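Local coordinates for long form salivary protein D7L1 (Anopheles stephensi, PDB 3NHI) that binds and sequesters host mediators of the response to a bite, cysteinyl leukotrienes and thromboxane A2, and so modulates blood feeding by female mosquitoes, at residues 259-270 with 283-293. Residues are numbered along the deposited sequence; the frame is centred on the assembly and turned at random.
Sequences DFHELRSADYAY and VKEEMKKLNTT
In the largely helical C-terminal half of this PBP/GOBP-family protein, helix 251-266 packs beside helix 280-288, the last helix of the chain. Their two short segments run in similar directions, 30° apart, with axes 9.6 Å from each other. Leu-263 forms the middle of the apolar seam: its CB lies 3.8 Å from Met-287 CG, and CG, turned anti to the backbone N (chi1 173°), carries CD2 to 3.7 Å from Glu-286 CB. Toward the N-terminal end, Val-283 presents CG2 obliquely to the Phe-260 ring, 3.7 Å from CD1. At the other end Leu-290 CD1 reaches Ala-266 CB at 3.8 Å.

The polar grip belongs to Glu-262, whose extended side chain crosses Met-287 at about a right angle, its CG 3.6 Å from Met-287 SD. Glu-262 OE2 accepts two bonds on its syn side from Thr-293, one from OG1 (2.8 Å) and one from the backbone N (2.8 Å, 160° at the hydrogen). Ser-154 OG is also hydrogen-bonded to OE2, while Arg-176 forms salt bridges with OE1 and with Asp-259 OD1, which also bonds to Tyr-178 OH. On the outer margin, a water links Asp-259 OD2 with Lys-284 NZ, weakly on the lysine side.

With two bonds from Thr-293 and a salt bridge to Arg-176, the buried carboxylate of Glu-262 is probably stabilised as the anion and ties the chain after the last helix to helix 251-266.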
loop_
_atom_site.group_PDB
_atom_site.type_symbol
_atom_site.label_atom_id
_atom_site.label_comp_id
_atom_site.label_asym_id
_atom_site.label_seq_id
_atom_site.Cartn_x
_atom_site.Cartn_y
_atom_site.Cartn_z
ATOM N N ASP A 259 -14.693 -0.012 6.670
ATOM C CA ASP A 259 -15.409 0.507 5.503
ATOM C C ASP A 259 -14.646 1.676 4.883
ATOM O O ASP A 259 -14.532 1.765 3.657
ATOM C CB ASP A 259 -16.827 0.983 5.868
ATOM C CG ASP A 259 -17.765 -0.144 6.276
ATOM O OD1 ASP A 259 -17.454 -1.331 6.050
ATOM O OD2 ASP A 259 -18.857 0.181 6.794
ATOM N N PHE A 260 -14.097 2.558 5.716
ATOM C CA PHE A 260 -13.312 3.682 5.182
ATOM C C PHE A 260 -12.074 3.152 4.463
ATOM O O PHE A 260 -11.729 3.637 3.382
ATOM C CB PHE A 260 -12.940 4.670 6.291
ATOM C CG PHE A 260 -12.276 5.933 5.799
ATOM C CD1 PHE A 260 -12.703 6.572 4.633
ATOM C CD2 PHE A 260 -11.261 6.508 6.538
ATOM C CE1 PHE A 260 -12.106 7.765 4.202
ATOM C CE2 PHE A 260 -10.657 7.700 6.124
ATOM C CZ PHE A 260 -11.086 8.333 4.956
ATOM N N HIS A 261 -11.423 2.139 5.044
ATOM C CA HIS A 261 -10.283 1.552 4.352
ATOM C C HIS A 261 -10.709 0.830 3.071
ATOM O O HIS A 261 -9.965 0.848 2.085
ATOM C CB HIS A 261 -9.434 0.661 5.259
ATOM C CG HIS A 261 -7.998 0.560 4.828
ATOM N ND1 HIS A 261 -7.001 0.158 5.690
ATOM C CD2 HIS A 261 -7.384 0.832 3.648
ATOM C CE1 HIS A 261 -5.841 0.160 5.055
ATOM N NE2 HIS A 261 -6.044 0.567 3.815
ATOM N N GLU A 262 -11.905 0.242 3.041
ATOM C CA GLU A 262 -12.367 -0.295 1.758
ATOM C C GLU A 262 -12.337 0.784 0.663
ATOM O O GLU A 262 -11.767 0.573 -0.418
ATOM C CB GLU A 262 -13.752 -0.942 1.822
ATOM C CG GLU A 262 -14.068 -1.499 0.441
ATOM C CD GLU A 262 -15.374 -2.242 0.297
ATOM O OE1 GLU A 262 -16.198 -2.255 1.237
ATOM O OE2 GLU A 262 -15.580 -2.801 -0.800
ATOM N N LEU A 263 -12.922 1.942 0.963
ATOM C CA LEU A 263 -12.899 3.054 0.025
ATOM C C LEU A 263 -11.480 3.443 -0.375
ATOM O O LEU A 263 -11.170 3.569 -1.561
ATOM C CB LEU A 263 -13.632 4.261 0.618
ATOM C CG LEU A 263 -13.552 5.568 -0.170
ATOM C CD1 LEU A 263 -14.050 5.414 -1.623
ATOM C CD2 LEU A 263 -14.339 6.614 0.577
ATOM N N ARG A 264 -10.625 3.625 0.624
ATOM C CA ARG A 264 -9.247 4.028 0.385
ATOM C C ARG A 264 -8.477 2.976 -0.410
ATOM O O ARG A 264 -7.572 3.317 -1.178
ATOM C CB ARG A 264 -8.554 4.336 1.712
ATOM C CG ARG A 264 -9.108 5.598 2.355
ATOM C CD ARG A 264 -8.327 6.062 3.555
ATOM N NE ARG A 264 -8.496 5.191 4.706
ATOM C CZ ARG A 264 -7.574 4.351 5.189
ATOM N NH1 ARG A 264 -6.384 4.205 4.626
ATOM N NH2 ARG A 264 -7.863 3.631 6.251
ATOM N N SER A 265 -8.838 1.704 -0.244
ATOM C CA SER A 265 -8.158 0.628 -0.958
ATOM C C SER A 265 -8.582 0.569 -2.418
ATOM O O SER A 265 -7.890 -0.052 -3.222
ATOM C CB SER A 265 -8.391 -0.727 -0.276
ATOM O OG SER A 265 -9.654 -1.296 -0.606
ATOM N N ALA A 266 -9.716 1.193 -2.750
ATOM C CA ALA A 266 -10.153 1.315 -4.144
ATOM C C ALA A 266 -9.497 2.511 -4.819
ATOM O O ALA A 266 -9.167 2.448 -6.002
ATOM C CB ALA A 266 -11.682 1.409 -4.231
ATOM N N ASP A 267 -9.278 3.584 -4.065
ATOM C CA ASP A 267 -8.738 4.824 -4.605
ATOM C C ASP A 267 -7.500 5.204 -3.795
ATOM O O ASP A 267 -7.597 5.877 -2.770
ATOM C CB ASP A 267 -9.811 5.910 -4.519
ATOM C CG ASP A 267 -9.359 7.253 -5.066
ATOM O OD1 ASP A 267 -8.219 7.391 -5.564
ATOM O OD2 ASP A 267 -10.185 8.190 -4.990
ATOM N N TYR A 268 -6.328 4.791 -4.280
ATOM C CA TYR A 268 -5.081 5.042 -3.555
ATOM C C TYR A 268 -4.738 6.531 -3.446
ATOM O O TYR A 268 -3.918 6.911 -2.610
ATOM C CB TYR A 268 -3.933 4.251 -4.189
ATOM C CG TYR A 268 -3.837 2.788 -3.768
ATOM C CD1 TYR A 268 -4.899 2.132 -3.133
ATOM C CD2 TYR A 268 -2.671 2.056 -4.018
ATOM C CE1 TYR A 268 -4.800 0.802 -2.758
ATOM C CE2 TYR A 268 -2.566 0.711 -3.662
ATOM C CZ TYR A 268 -3.632 0.092 -3.021
ATOM O OH TYR A 268 -3.572 -1.237 -2.632
ATOM N N ALA A 269 -5.392 7.367 -4.247
ATOM C CA ALA A 269 -5.169 8.813 -4.180
ATOM C C ALA A 269 -6.108 9.524 -3.204
ATOM O O ALA A 269 -6.012 10.736 -3.029
ATOM C CB ALA A 269 -5.278 9.443 -5.572
ATOM N N TYR A 270 -6.993 8.770 -2.553
ATOM C CA TYR A 270 -8.087 9.365 -1.775
ATOM C C TYR A 270 -7.672 10.451 -0.779
ATOM O O TYR A 270 -8.304 11.510 -0.723
ATOM C CB TYR A 270 -8.913 8.287 -1.055
ATOM C CG TYR A 270 -10.190 8.855 -0.492
ATOM C CD1 TYR A 270 -11.327 8.958 -1.288
ATOM C CD2 TYR A 270 -10.251 9.323 0.824
ATOM C CE1 TYR A 270 -12.503 9.504 -0.787
ATOM C CE2 TYR A 270 -11.423 9.867 1.336
ATOM C CZ TYR A 270 -12.539 9.949 0.524
ATOM O OH TYR A 270 -13.704 10.488 1.020
ATOM N N VAL A 283 -18.875 7.823 3.104
ATOM C CA VAL A 283 -18.026 6.728 2.636
ATOM C C VAL A 283 -18.806 5.805 1.693
ATOM O O VAL A 283 -18.331 5.470 0.603
ATOM C CB VAL A 283 -17.417 5.934 3.823
ATOM C CG1 VAL A 283 -16.734 4.654 3.333
ATOM C CG2 VAL A 283 -16.428 6.791 4.572
ATOM N N LYS A 284 -20.008 5.418 2.104
ATOM C CA LYS A 284 -20.849 4.558 1.281
ATOM C C LYS A 284 -21.186 5.190 -0.070
ATOM O O LYS A 284 -21.096 4.532 -1.104
ATOM C CB LYS A 284 -22.102 4.147 2.045
ATOM C CG LYS A 284 -21.800 3.217 3.212
ATOM C CD LYS A 284 -23.066 2.728 3.892
ATOM C CE LYS A 284 -22.754 1.833 5.082
ATOM N NZ LYS A 284 -22.214 2.603 6.234
ATOM N N GLU A 285 -21.529 6.477 -0.069
ATOM C CA GLU A 285 -21.808 7.184 -1.325
ATOM C C GLU A 285 -20.598 7.208 -2.254
ATOM O O GLU A 285 -20.723 6.967 -3.456
ATOM C CB GLU A 285 -22.342 8.598 -1.056
ATOM C CG GLU A 285 -23.757 8.618 -0.477
ATOM C CD GLU A 285 -24.761 7.827 -1.321
ATOM O OE1 GLU A 285 -25.419 6.922 -0.769
ATOM O OE2 GLU A 285 -24.878 8.101 -2.535
ATOM N N GLU A 286 -19.418 7.468 -1.698
ATOM C CA GLU A 286 -18.188 7.455 -2.488
ATOM C C GLU A 286 -17.871 6.068 -3.051
ATOM O O GLU A 286 -17.388 5.949 -4.182
ATOM C CB GLU A 286 -17.025 7.973 -1.644
ATOM C CG GLU A 286 -17.083 9.469 -1.371
ATOM C CD GLU A 286 -16.301 10.262 -2.393
ATOM O OE1 GLU A 286 -15.439 11.062 -1.969
ATOM O OE2 GLU A 286 -16.523 10.069 -3.613
ATOM N N MET A 287 -18.162 5.020 -2.279
ATOM C CA MET A 287 -17.890 3.654 -2.729
ATOM C C MET A 287 -18.771 3.233 -3.900
ATOM O O MET A 287 -18.365 2.408 -4.704
ATOM C CB MET A 287 -18.006 2.650 -1.584
ATOM C CG MET A 287 -16.809 2.700 -0.639
ATOM S SD MET A 287 -16.512 1.153 0.246
ATOM C CE MET A 287 -17.866 1.169 1.417
ATOM N N LYS A 288 -19.963 3.819 -4.004
ATOM C CA LYS A 288 -20.880 3.493 -5.101
ATOM C C LYS A 288 -20.304 3.859 -6.473
ATOM O O LYS A 288 -20.685 3.268 -7.488
ATOM C CB LYS A 288 -22.239 4.164 -4.884
ATOM C CG LYS A 288 -23.035 3.585 -3.741
ATOM C CD LYS A 288 -24.298 4.388 -3.521
ATOM C CE LYS A 288 -25.118 3.787 -2.409
ATOM N NZ LYS A 288 -26.311 4.626 -2.077
ATOM N N LYS A 289 -19.376 4.813 -6.496
ATOM C CA LYS A 289 -18.734 5.247 -7.738
ATOM C C LYS A 289 -17.650 4.285 -8.221
ATOM O O LYS A 289 -17.192 4.384 -9.360
ATOM C CB LYS A 289 -18.116 6.633 -7.551
ATOM C CG LYS A 289 -19.146 7.716 -7.244
ATOM C CD LYS A 289 -18.511 8.989 -6.683
ATOM C CE LYS A 289 -17.932 9.892 -7.768
ATOM N NZ LYS A 289 -16.499 9.597 -8.054
ATOM N N LEU A 290 -17.237 3.368 -7.350
ATOM C CA LEU A 290 -16.081 2.517 -7.616
ATOM C C LEU A 290 -16.480 1.039 -7.595
ATOM O O LEU A 290 -17.631 0.699 -7.328
ATOM C CB LEU A 290 -14.972 2.816 -6.590
ATOM C CG LEU A 290 -14.437 4.255 -6.622
ATOM C CD1 LEU A 290 -13.599 4.542 -5.385
ATOM C CD2 LEU A 290 -13.645 4.566 -7.899
ATOM N N ASN A 291 -15.521 0.163 -7.883
ATOM C CA ASN A 291 -15.755 -1.271 -7.871
ATOM C C ASN A 291 -15.533 -1.803 -6.453
ATOM O O ASN A 291 -14.446 -2.255 -6.094
ATOM C CB ASN A 291 -14.859 -1.960 -8.907
ATOM C CG ASN A 291 -15.057 -3.471 -8.960
ATOM O OD1 ASN A 291 -15.999 -4.018 -8.396
ATOM N ND2 ASN A 291 -14.146 -4.149 -9.645
ATOM N N THR A 292 -16.591 -1.731 -5.652
ATOM C CA THR A 292 -16.527 -2.066 -4.228
ATOM C C THR A 292 -17.636 -3.048 -3.851
ATOM O O THR A 292 -18.429 -3.475 -4.698
ATOM C CB THR A 292 -16.695 -0.822 -3.335
ATOM O OG1 THR A 292 -18.048 -0.366 -3.438
ATOM C CG2 THR A 292 -15.743 0.281 -3.743
ATOM N N THR A 293 -17.700 -3.386 -2.565
ATOM C CA THR A 293 -18.686 -4.334 -2.058
ATOM C C THR A 293 -19.867 -3.627 -1.396
ATOM O O THR A 293 -20.617 -4.239 -0.644
ATOM C CB THR A 293 -18.055 -5.340 -1.065
ATOM O OG1 THR A 293 -17.509 -4.640 0.058
ATOM C CG2 THR A 293 -16.972 -6.171 -1.733
HETATM O O HOH W 1 -19.498 2.400 7.967
#